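Local coordinates for protein benzoate transport porin BenP (Acinetobacter baumannii AB307-0294, PDB 5DL8) that forms a beta-barrel in the outer membrane and probably lets small molecules such as benzoate pass, as porins of its family do, at residues Asn19-Thr22 with Glu23-Lys27; Arg37-Asn41 with Asp42-Asp46; Thr311-Lys315 with Glu316-Ser320; Phe369-Pro372 with Leu373-Gly376. All coordinates share one frame; numbering follows the deposited sequence.

How the contacts relate
The four contacts are local loops at the two ends of a porin barrel, contacts 1 and 4 toward one and contacts 2 and 3 toward the other, and follow one another along the chain in numerical order. Contacts 1 and 2 stand at the start and the end of the same strand, 25-39, with centres about 46 Å apart. Contact 2, a calcium loop, and contact 3, which leads into strand 319-328, have nearest atoms about 6 Å apart. Contact 4, the loop between strands 355-368 and 377-388, lies nearer contact 1, with centres about 25 Å apart. Strand 25-39 also pairs with 394-406, so the first and last strands close the barrel.

Contact 1: residues Asn19-Thr22 with Glu23-Lys27; sequences NQQT and EDEWK
Gln21 reaches forward across the bend at Thr22 and Glu23 and meets the strand entry with both its polar and its apolar parts. Its CG stands anti to the backbone N (chi1 -161°) and the chain runs on extended, which carries the amide forward to the carbonyl of Glu23. There Gln21 NE2 donates to Glu23 O at 2.9 Å, with an N-H...O angle of 167°; the acceptor lies in the plane of the amide, while the donor is tilted a little from the carbonyl plane. NE2 is also hydrogen-bonded to Lys59 O of the neighbouring strand 47-65, and a glutamine suits the place because one NH2 can serve two carbonyls.

Glu25 approaches the same amide from the opposite direction. The two flat groups stack, their planes 15° apart, with Glu25 CD 3.6 Å from Gln21 CD, and Glu25 OE2 comes to 3.3 Å from the methylene carbon Gln21 CG. Glu23 takes part through its backbone carbonyl, while its side chain, bent at chi2, leads off to the surface, where a charged residue is at home. Thr22 and Glu23 together form the bend in the chain, and both are exposed.

The contact joins the N-terminal loop to the first residues of strand 25-39, next to strand 47-65. A neutral amide stacked on a carboxylate adds no second negative charge, and its two hydrogen bonds, the one to Glu23 O in the amide plane, probably fix its rotation for the stack.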
loop_
_atom_site.group_PDB
_atom_site.type_symbol
_atom_site.label_atom_id
_atom_site.label_comp_id
_atom_site.label_asym_id
_atom_site.label_seq_id
_atom_site.Cartn_x
_atom_site.Cartn_y
_atom_site.Cartn_z
ATOM N N ASN A 19 18.612 10.328 -9.202
ATOM C CA ASN A 19 19.687 11.163 -8.645
ATOM C C ASN A 19 19.463 12.683 -8.919
ATOM O O ASN A 19 20.418 13.388 -9.028
ATOM C CB ASN A 19 21.023 10.722 -9.300
ATOM C CG ASN A 19 22.247 11.466 -8.757
ATOM O OD1 ASN A 19 22.379 11.659 -7.573
ATOM N ND2 ASN A 19 23.130 11.873 -9.631
ATOM N N GLN A 20 18.220 13.183 -9.035
ATOM C CA GLN A 20 17.914 14.553 -9.586
ATOM C C GLN A 20 17.438 15.628 -8.599
ATOM O O GLN A 20 17.182 16.734 -9.054
ATOM C CB GLN A 20 16.838 14.528 -10.712
ATOM C CG GLN A 20 17.088 13.635 -11.913
ATOM C CD GLN A 20 18.469 13.771 -12.541
ATOM O OE1 GLN A 20 19.094 14.837 -12.487
ATOM N NE2 GLN A 20 18.955 12.678 -13.153
ATOM N N GLN A 21 17.339 15.360 -7.304
ATOM C CA GLN A 21 16.824 16.367 -6.365
ATOM C C GLN A 21 17.806 17.508 -6.008
ATOM O O GLN A 21 18.795 17.284 -5.292
ATOM C CB GLN A 21 16.386 15.662 -5.070
ATOM C CG GLN A 21 15.426 16.434 -4.174
ATOM C CD GLN A 21 15.172 15.662 -2.884
ATOM O OE1 GLN A 21 15.023 14.443 -2.942
ATOM N NE2 GLN A 21 15.157 16.352 -1.709
ATOM N N THR A 22 17.489 18.738 -6.442
ATOM C CA THR A 22 18.369 19.931 -6.246
ATOM C C THR A 22 18.197 20.619 -4.869
ATOM O O THR A 22 19.150 21.234 -4.360
ATOM C CB THR A 22 18.200 21.020 -7.369
ATOM O OG1 THR A 22 16.817 21.322 -7.534
ATOM C CG2 THR A 22 18.798 20.588 -8.714
ATOM N N GLU A 23 16.994 20.521 -4.284
ATOM C CA GLU A 23 16.627 21.202 -3.015
ATOM C C GLU A 23 16.231 20.195 -1.884
ATOM O O GLU A 23 15.533 19.202 -2.144
ATOM C CB GLU A 23 15.437 22.178 -3.300
ATOM C CG GLU A 23 15.711 23.483 -4.096
ATOM C CD GLU A 23 16.736 24.412 -3.379
ATOM O OE1 GLU A 23 16.676 24.578 -2.127
ATOM O OE2 GLU A 23 17.628 24.959 -4.053
ATOM N N ASP A 24 16.617 20.474 -0.635
ATOM C CA ASP A 24 16.052 19.713 0.527
ATOM C C ASP A 24 14.511 19.807 0.499
ATOM O O ASP A 24 13.950 20.840 0.033
ATOM C CB ASP A 24 16.505 20.238 1.885
ATOM C CG ASP A 24 18.003 20.014 2.189
ATOM O OD1 ASP A 24 18.778 19.462 1.430
ATOM O OD2 ASP A 24 18.405 20.399 3.287
ATOM N N GLU A 25 13.859 18.717 0.934
ATOM C CA GLU A 25 12.396 18.585 1.027
ATOM C C GLU A 25 12.136 18.103 2.457
ATOM O O GLU A 25 12.710 17.108 2.904
ATOM C CB GLU A 25 11.795 17.561 0.013
ATOM C CG GLU A 25 11.829 17.998 -1.480
ATOM C CD GLU A 25 11.775 16.856 -2.530
ATOM O OE1 GLU A 25 11.315 15.727 -2.285
ATOM O OE2 GLU A 25 12.217 17.084 -3.664
ATOM N N TRP A 26 11.334 18.890 3.191
ATOM C CA TRP A 26 10.787 18.518 4.491
ATOM C C TRP A 26 9.257 18.298 4.400
ATOM O O TRP A 26 8.573 18.980 3.603
ATOM C CB TRP A 26 11.044 19.622 5.460
ATOM C CG TRP A 26 12.438 19.993 5.743
ATOM C CD1 TRP A 26 13.216 20.834 5.009
ATOM C CD2 TRP A 26 13.179 19.654 6.892
ATOM N NE1 TRP A 26 14.392 20.982 5.597
ATOM C CE2 TRP A 26 14.416 20.275 6.765
ATOM C CE3 TRP A 26 12.931 18.814 8.012
ATOM C CZ2 TRP A 26 15.440 20.150 7.735
ATOM C CZ3 TRP A 26 13.948 18.661 8.997
ATOM C CH2 TRP A 26 15.193 19.340 8.851
ATOM N N LYS A 27 8.699 17.380 5.208
ATOM C CA LYS A 27 7.230 17.244 5.264
ATOM C C LYS A 27 6.866 17.109 6.703
ATOM O O LYS A 27 7.384 16.218 7.343
ATOM C CB LYS A 27 6.781 16.019 4.480
ATOM C CG LYS A 27 5.303 16.021 4.111
ATOM C CD LYS A 27 4.753 14.944 3.133
ATOM C CE LYS A 27 5.437 13.579 3.241
ATOM N NZ LYS A 27 4.824 12.617 2.234
#

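Contact 2: residues Arg37-Asn41 with Asp42-Asp46. With CA (calcium ion), chain G.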
loop_
_atom_site.group_PDB
_atom_site.type_symbol
_atom_site.label_atom_id
_atom_site.label_comp_id
_atom_site.label_asym_id
_atom_site.label_seq_id
_atom_site.Cartn_x
_atom_site.Cartn_y
_atom_site.Cartn_z
ATOM N N ARG A 37 -14.131 -0.727 13.609
ATOM C CA ARG A 37 -14.740 -1.897 12.935
ATOM C C ARG A 37 -15.745 -2.560 13.844
ATOM O O ARG A 37 -15.395 -3.110 14.857
ATOM C CB ARG A 37 -13.658 -2.907 12.462
ATOM C CG ARG A 37 -14.203 -4.164 11.737
ATOM C CD ARG A 37 -13.109 -4.999 11.040
ATOM N NE ARG A 37 -12.483 -4.318 9.958
ATOM C CZ ARG A 37 -11.584 -4.836 9.080
ATOM N NH1 ARG A 37 -11.164 -6.098 9.163
ATOM N NH2 ARG A 37 -11.096 -4.046 8.080
ATOM N N ASP A 38 -16.976 -2.619 13.390
ATOM C CA ASP A 38 -18.091 -3.121 14.182
ATOM C C ASP A 38 -18.656 -4.375 13.527
ATOM O O ASP A 38 -19.346 -4.295 12.482
ATOM C CB ASP A 38 -19.203 -2.011 14.223
ATOM C CG ASP A 38 -20.466 -2.426 15.006
ATOM O OD1 ASP A 38 -20.754 -3.633 15.115
ATOM O OD2 ASP A 38 -21.218 -1.538 15.478
ATOM N N PHE A 39 -18.423 -5.528 14.150
ATOM C CA PHE A 39 -19.094 -6.788 13.748
ATOM C C PHE A 39 -20.617 -6.804 13.975
ATOM O O PHE A 39 -21.088 -6.438 14.983
ATOM C CB PHE A 39 -18.349 -7.979 14.345
ATOM C CG PHE A 39 -16.897 -8.006 13.924
ATOM C CD1 PHE A 39 -16.490 -8.567 12.688
ATOM C CD2 PHE A 39 -15.933 -7.526 14.713
ATOM C CE1 PHE A 39 -15.144 -8.592 12.313
ATOM C CE2 PHE A 39 -14.584 -7.585 14.374
ATOM C CZ PHE A 39 -14.180 -8.071 13.145
ATOM N N ASP A 40 -21.393 -7.190 12.950
ATOM C CA ASP A 40 -22.821 -7.412 13.101
ATOM C C ASP A 40 -23.142 -8.428 14.239
ATOM O O ASP A 40 -24.055 -8.242 15.054
ATOM C CB ASP A 40 -23.414 -7.915 11.795
ATOM C CG ASP A 40 -23.462 -6.856 10.716
ATOM O OD1 ASP A 40 -22.703 -5.899 10.672
ATOM O OD2 ASP A 40 -24.269 -6.968 9.842
ATOM N N ASN A 41 -22.396 -9.523 14.272
ATOM C CA ASN A 41 -22.589 -10.537 15.300
ATOM C C ASN A 41 -22.115 -10.037 16.727
ATOM O O ASN A 41 -20.887 -9.697 16.955
ATOM C CB ASN A 41 -21.897 -11.792 14.826
ATOM C CG ASN A 41 -21.972 -12.959 15.790
ATOM O OD1 ASN A 41 -22.574 -12.931 16.851
ATOM N ND2 ASN A 41 -21.346 -14.041 15.366
ATOM N N ASP A 42 -23.093 -9.988 17.659
ATOM C CA ASP A 42 -22.892 -9.556 19.086
ATOM C C ASP A 42 -21.842 -10.367 19.822
ATOM O O ASP A 42 -21.243 -9.829 20.747
ATOM C CB ASP A 42 -24.204 -9.641 19.916
ATOM C CG ASP A 42 -25.229 -8.640 19.486
ATOM O OD1 ASP A 42 -24.864 -7.603 18.951
ATOM O OD2 ASP A 42 -26.425 -8.859 19.680
ATOM N N ALA A 43 -21.659 -11.652 19.452
ATOM C CA ALA A 43 -20.662 -12.495 20.067
ATOM C C ALA A 43 -19.249 -12.052 19.808
ATOM O O ALA A 43 -18.372 -12.488 20.516
ATOM C CB ALA A 43 -20.822 -13.921 19.655
ATOM N N LEU A 44 -19.004 -11.248 18.755
ATOM C CA LEU A 44 -17.654 -10.806 18.450
ATOM C C LEU A 44 -17.351 -9.413 19.014
ATOM O O LEU A 44 -18.236 -8.575 19.123
ATOM C CB LEU A 44 -17.402 -10.826 16.913
ATOM C CG LEU A 44 -17.767 -12.122 16.124
ATOM C CD1 LEU A 44 -17.562 -11.939 14.620
ATOM C CD2 LEU A 44 -17.032 -13.364 16.613
ATOM N N LYS A 45 -16.076 -9.161 19.252
ATOM C CA LYS A 45 -15.606 -7.881 19.721
ATOM C C LYS A 45 -15.178 -6.859 18.695
ATOM O O LYS A 45 -14.264 -7.092 17.883
ATOM C CB LYS A 45 -14.432 -8.097 20.660
ATOM C CG LYS A 45 -14.238 -6.975 21.711
ATOM C CD LYS A 45 -13.215 -7.334 22.794
ATOM C CE LYS A 45 -13.316 -8.818 23.183
ATOM N NZ LYS A 45 -12.409 -9.241 24.309
ATOM N N ASP A 46 -15.791 -5.679 18.820
ATOM C CA ASP A 46 -15.557 -4.503 17.965
ATOM C C ASP A 46 -14.123 -3.988 18.147
ATOM O O ASP A 46 -13.596 -4.067 19.224
ATOM C CB ASP A 46 -16.577 -3.432 18.298
ATOM C CG ASP A 46 -18.007 -3.797 17.833
ATOM O OD1 ASP A 46 -18.289 -4.858 17.120
ATOM O OD2 ASP A 46 -18.874 -2.948 18.101
HETATM CA CA CA G . -20.639 -5.036 17.162
HETATM O O HOH W 1 -19.151 -0.176 17.456
HETATM O O HOH W 2 -22.411 -3.541 17.364
HETATM O O HOH W 3 -22.705 -6.088 17.259
HETATM O O HOH W 4 -19.968 -7.257 17.698
HETATM O O HOH W 5 -20.992 -5.404 19.631
#
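Asp38 and Asp46 clamp a calcium ion between the end of strand 25-39 and a loop that contains a type I beta turn, Asn41 to Leu44. The two carboxylates lie side by side, pointing the same way, with their planes 49° apart. Asp38 places CG anti to the backbone N (chi1 179°) and offers one oxygen, OD1, at 2.5 Å from the calcium. Asp46 instead binds unevenly with both oxygens, OD1 at 2.4 Å and OD2 at 2.9 Å. Phe39 O and four waters complete the shell; the metal probably offsets the repulsion expected between two such close acids. Asp46 OD1 also takes a weak hydrogen bond from Phe39 N.

The turn itself is secured by Asn41. With CG anti to the backbone N, its OD1 swings over the turn and accepts Ala43 N, the bond of an Asx turn, with the donor above the carbonyl plane, while its backbone carbonyl oxygen accepts Leu44 N. Asparagine fits here because its short side chain imitates a peptide carbonyl. Leu44 crosses the Phe39 side chain at about a right angle, CB to CB 3.9 Å, and Lys45 O lies at the ring edge. One face of that ring receives CG of Arg37, whose guanidinium is salt-bridged to Glu396 on strand 394-406. A metal-bound water ties the halves once more, donating to Asn41 O at 2.7 Å and to Leu44 O at 2.6 Å.

Contact 3: residues Thr311-Lys315 with Glu316-Ser320; sequences TGFFK and EDEKS
Lys315 and Glu318 close a type II beta turn, and the first residue of the second segment, Glu316, is at its second position (i+1) with its extended chain directed to solvent. Asp317 follows at the third (i+2) with positive phi (72°), a conformation that a short polar residue tolerates better than a branched one.

Glu318, buried, points its side chain toward the first segment. Its N donates to Lys315 O at 2.9 Å, the turn's own bond. Its side chain, with CG anti to the backbone N (chi1 177°) and extended beyond, doubles back across the loop. OE1 accepts Lys315 N at 3.3 Å, through the lone pair directed away from the other oxygen, while OE2 approaches Phe313 CD2 to 3.3 Å, ring and carboxylate planes 46° apart. The Lys315 side chain runs alongside, its NZ 4.1 Å from Glu318 OE1, too far for a salt bridge; NZ is bridged instead to Glu358 of strand 355-368.

Beyond Lys319, where strand 319-328 begins, Ser320 packs CB at 4.0 Å from Phe313 CB. A small residue is apt beside the aromatic ring. Ser320 OG is hydrogen-bonded to His322, and a water makes hydrogen-bonding contacts with Ser320 OG, Phe313 O and Glu318 O, linking loop and strand.

The carboxylate of Glu318 has that of Glu358 close by, so two acids share one neighbourhood. The backbone N-H and the ammonium of Lys315 probably ease that charge, though the proximity could also raise the proton affinity of either acid.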
loop_
_atom_site.group_PDB
_atom_site.type_symbol
_atom_site.label_atom_id
_atom_site.label_comp_id
_atom_site.label_asym_id
_atom_site.label_seq_id
_atom_site.Cartn_x
_atom_site.Cartn_y
_atom_site.Cartn_z
ATOM N N THR A 311 -10.771 -6.387 2.371
ATOM C CA THR A 311 -10.883 -7.811 2.516
ATOM C C THR A 311 -10.148 -8.566 1.326
ATOM O O THR A 311 -9.521 -9.596 1.530
ATOM C CB THR A 311 -12.375 -8.242 2.741
ATOM O OG1 THR A 311 -13.227 -7.922 1.659
ATOM C CG2 THR A 311 -12.938 -7.670 4.041
ATOM N N GLY A 312 -10.156 -8.004 0.114
ATOM C CA GLY A 312 -9.105 -8.310 -0.881
ATOM C C GLY A 312 -9.442 -9.234 -2.107
ATOM O O GLY A 312 -8.810 -9.170 -3.169
ATOM N N PHE A 313 -10.408 -10.100 -1.815
ATOM C CA PHE A 313 -11.007 -11.043 -2.696
ATOM C C PHE A 313 -9.902 -11.941 -3.264
ATOM O O PHE A 313 -9.851 -12.118 -4.478
ATOM C CB PHE A 313 -11.794 -10.223 -3.699
ATOM C CG PHE A 313 -12.954 -9.437 -3.056
ATOM C CD1 PHE A 313 -12.734 -8.268 -2.377
ATOM C CD2 PHE A 313 -14.242 -9.929 -3.119
ATOM C CE1 PHE A 313 -13.807 -7.624 -1.788
ATOM C CE2 PHE A 313 -15.306 -9.257 -2.602
ATOM C CZ PHE A 313 -15.096 -8.139 -1.849
ATOM N N PHE A 314 -8.993 -12.413 -2.392
ATOM C CA PHE A 314 -7.803 -13.191 -2.842
ATOM C C PHE A 314 -7.902 -14.686 -2.386
ATOM O O PHE A 314 -6.958 -15.435 -2.352
ATOM C CB PHE A 314 -6.469 -12.461 -2.437
ATOM C CG PHE A 314 -6.356 -12.093 -0.999
ATOM C CD1 PHE A 314 -6.029 -13.059 -0.022
ATOM C CD2 PHE A 314 -6.548 -10.766 -0.586
ATOM C CE1 PHE A 314 -5.948 -12.701 1.391
ATOM C CE2 PHE A 314 -6.522 -10.404 0.803
ATOM C CZ PHE A 314 -6.187 -11.354 1.790
ATOM N N LYS A 315 -9.074 -15.129 -2.021
ATOM C CA LYS A 315 -9.228 -16.461 -1.529
ATOM C C LYS A 315 -9.197 -17.495 -2.699
ATOM O O LYS A 315 -9.424 -17.168 -3.866
ATOM C CB LYS A 315 -10.550 -16.662 -0.709
ATOM C CG LYS A 315 -10.725 -15.751 0.495
ATOM C CD LYS A 315 -12.179 -15.625 1.006
ATOM C CE LYS A 315 -12.283 -14.582 2.050
ATOM N NZ LYS A 315 -12.063 -13.195 1.555
ATOM N N GLU A 316 -8.881 -18.722 -2.311
ATOM C CA GLU A 316 -8.628 -19.789 -3.297
ATOM C C GLU A 316 -9.803 -19.986 -4.234
ATOM O O GLU A 316 -10.920 -20.235 -3.799
ATOM C CB GLU A 316 -8.363 -21.130 -2.575
ATOM C CG GLU A 316 -8.253 -22.354 -3.462
ATOM C CD GLU A 316 -7.912 -23.630 -2.656
ATOM O OE1 GLU A 316 -7.536 -23.486 -1.483
ATOM O OE2 GLU A 316 -7.984 -24.765 -3.187
ATOM N N ASP A 317 -9.535 -19.948 -5.520
ATOM C CA ASP A 317 -10.562 -20.051 -6.534
ATOM C C ASP A 317 -11.493 -18.856 -6.717
ATOM O O ASP A 317 -12.404 -18.923 -7.551
ATOM C CB ASP A 317 -11.382 -21.318 -6.359
ATOM C CG ASP A 317 -10.589 -22.588 -6.628
ATOM O OD1 ASP A 317 -9.582 -22.616 -7.352
ATOM O OD2 ASP A 317 -11.063 -23.625 -6.252
ATOM N N GLU A 318 -11.269 -17.772 -5.972
ATOM C CA GLU A 318 -12.240 -16.711 -5.884
ATOM C C GLU A 318 -12.225 -15.881 -7.191
ATOM O O GLU A 318 -11.202 -15.413 -7.649
ATOM C CB GLU A 318 -12.023 -15.807 -4.648
ATOM C CG GLU A 318 -13.035 -14.622 -4.589
ATOM C CD GLU A 318 -13.076 -13.928 -3.242
ATOM O OE1 GLU A 318 -12.157 -14.055 -2.442
ATOM O OE2 GLU A 318 -14.140 -13.260 -2.968
ATOM N N LYS A 319 -13.397 -15.777 -7.786
ATOM C CA LYS A 319 -13.695 -14.809 -8.852
ATOM C C LYS A 319 -14.452 -13.589 -8.223
ATOM O O LYS A 319 -15.448 -13.696 -7.458
ATOM C CB LYS A 319 -14.607 -15.442 -9.869
ATOM C CG LYS A 319 -14.106 -16.759 -10.451
ATOM C CD LYS A 319 -15.165 -17.216 -11.509
ATOM C CE LYS A 319 -14.799 -18.367 -12.480
ATOM N NZ LYS A 319 -14.734 -19.573 -11.597
ATOM N N SER A 320 -14.006 -12.418 -8.629
ATOM C CA SER A 320 -14.647 -11.116 -8.220
ATOM C C SER A 320 -14.931 -10.076 -9.359
ATOM O O SER A 320 -14.131 -9.912 -10.328
ATOM C CB SER A 320 -13.826 -10.530 -7.105
ATOM O OG SER A 320 -12.471 -10.401 -7.512
HETATM O O HOH W 6 -11.047 -12.685 -6.871
#

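Contact 4: residues Phe369-Pro372 with Leu373-Gly376. With C8E ((hydroxyethyloxy)tri(ethyloxy)octane), chain C.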
loop_
_atom_site.group_PDB
_atom_site.type_symbol
_atom_site.label_atom_id
_atom_site.label_comp_id
_atom_site.label_asym_id
_atom_site.label_seq_id
_atom_site.Cartn_x
_atom_site.Cartn_y
_atom_site.Cartn_z
ATOM N N PHE A 369 -9.612 21.838 2.646
ATOM C CA PHE A 369 -10.085 23.148 2.981
ATOM C C PHE A 369 -9.420 24.171 2.080
ATOM O O PHE A 369 -8.220 24.065 1.784
ATOM C CB PHE A 369 -9.695 23.469 4.395
ATOM C CG PHE A 369 -10.580 22.819 5.424
ATOM C CD1 PHE A 369 -11.764 23.422 5.812
ATOM C CD2 PHE A 369 -10.218 21.630 6.027
ATOM C CE1 PHE A 369 -12.570 22.850 6.775
ATOM C CE2 PHE A 369 -11.024 21.100 6.998
ATOM C CZ PHE A 369 -12.188 21.665 7.336
ATOM N N GLN A 370 -10.193 25.179 1.690
ATOM C CA GLN A 370 -9.755 26.162 0.697
ATOM C C GLN A 370 -9.374 27.515 1.282
ATOM O O GLN A 370 -8.786 28.305 0.561
ATOM C CB GLN A 370 -10.863 26.398 -0.305
ATOM C CG GLN A 370 -11.264 25.113 -1.053
ATOM C CD GLN A 370 -10.137 24.457 -1.876
ATOM O OE1 GLN A 370 -9.599 25.055 -2.691
ATOM N NE2 GLN A 370 -9.804 23.225 -1.604
ATOM N N GLN A 371 -9.775 27.850 2.514
ATOM C CA GLN A 371 -9.378 29.112 3.108
ATOM C C GLN A 371 -7.844 29.133 3.320
ATOM O O GLN A 371 -7.222 28.157 3.788
ATOM C CB GLN A 371 -10.081 29.370 4.475
ATOM C CG GLN A 371 -11.599 29.628 4.480
ATOM C CD GLN A 371 -12.449 28.373 4.379
ATOM O OE1 GLN A 371 -11.915 27.272 4.447
ATOM N NE2 GLN A 371 -13.740 28.533 4.018
ATOM N N PRO A 372 -7.203 30.201 2.874
ATOM C CA PRO A 372 -5.740 30.327 3.205
ATOM C C PRO A 372 -5.337 30.095 4.685
ATOM O O PRO A 372 -4.289 29.486 4.902
ATOM C CB PRO A 372 -5.402 31.808 2.798
ATOM C CG PRO A 372 -6.413 32.085 1.738
ATOM C CD PRO A 372 -7.675 31.333 2.040
ATOM N N LEU A 373 -6.136 30.560 5.642
ATOM C CA LEU A 373 -5.939 30.247 7.082
ATOM C C LEU A 373 -5.751 28.756 7.368
ATOM O O LEU A 373 -4.949 28.440 8.197
ATOM C CB LEU A 373 -7.114 30.709 7.901
ATOM C CG LEU A 373 -7.101 30.480 9.415
ATOM C CD1 LEU A 373 -5.959 31.271 9.998
ATOM C CD2 LEU A 373 -8.377 30.943 10.125
ATOM N N LEU A 374 -6.457 27.903 6.630
ATOM C CA LEU A 374 -6.582 26.503 6.813
ATOM C C LEU A 374 -5.852 25.676 5.785
ATOM O O LEU A 374 -6.140 24.471 5.654
ATOM C CB LEU A 374 -8.078 26.114 6.798
ATOM C CG LEU A 374 -8.965 26.658 7.955
ATOM C CD1 LEU A 374 -10.431 26.279 7.736
ATOM C CD2 LEU A 374 -8.545 26.244 9.377
ATOM N N LYS A 375 -4.886 26.302 5.107
ATOM C CA LYS A 375 -4.073 25.637 4.123
ATOM C C LYS A 375 -3.263 24.424 4.670
ATOM O O LYS A 375 -2.555 24.602 5.624
ATOM C CB LYS A 375 -3.085 26.623 3.544
ATOM C CG LYS A 375 -2.273 26.084 2.358
ATOM C CD LYS A 375 -1.982 27.230 1.348
ATOM C CE LYS A 375 -0.612 27.244 0.635
ATOM N NZ LYS A 375 -0.278 25.912 0.069
ATOM N N GLY A 376 -3.391 23.266 4.002
ATOM C CA GLY A 376 -2.841 21.995 4.382
ATOM C C GLY A 376 -3.780 21.093 5.232
ATOM O O GLY A 376 -3.425 19.974 5.545
HETATM O O12 C8E C . -17.092 21.337 7.274
HETATM C C13 C8E C . -16.271 22.486 7.248
HETATM C C14 C8E C . -16.549 23.341 6.003
HETATM O O15 C8E C . -16.136 24.713 6.247
HETATM C C16 C8E C . -15.461 25.450 5.215
HETATM C C17 C8E C . -16.461 25.802 4.119
HETATM O O18 C8E C . -15.857 26.740 3.199
HETATM C C19 C8E C . -16.585 26.732 1.945
HETATM C C20 C8E C . -16.380 28.041 1.191
HETATM O O21 C8E C . -14.972 28.310 1.076
HETATM O O HOH W 7 -5.972 22.456 2.647
#
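Gln371 NE2 donates to ether oxygen O18 of a bound detergent molecule at 2.9 Å, with an N-H...O angle of 158°, while the rest of the side chain runs beside that of Leu374 and points the same way. The chain bends at chi2 (80°), which turns the amide to the detergent with one end and to the leucine with the other: Gln371 OE1 is 3.7 Å from Leu374 CD1. The same methyl carbon meets the Phe369 ring, CD1 to CD1 3.7 Å, the two side chains crossing obliquely. Phe369 also touches the detergent through CE1, and its ring packs edge-to-face with Tyr367; an aromatic suits this place because its ring can pack on Tyr367 and on the detergent at once.

This is the loop of the hairpin that joins strands 355-368 and 377-388, and it contains a short 3-10 turn. Gln371 O accepts Leu374 N at 3.0 Å, and Pro372 O accepts Lys375 N at 3.2 Å, both spanning three residues. Proline suits the start of such a turn, since its ring fixes phi and it has no N-H that would need a partner. Leu373 and Lys375 take exposed places; Lys375 touches Pro372 O by CB before its long chain leads off. Gly376 has positive phi (93°), an easy geometry without a side chain, and a water donates to Phe369 O at 2.9 Å while accepting weakly from Gly376 N.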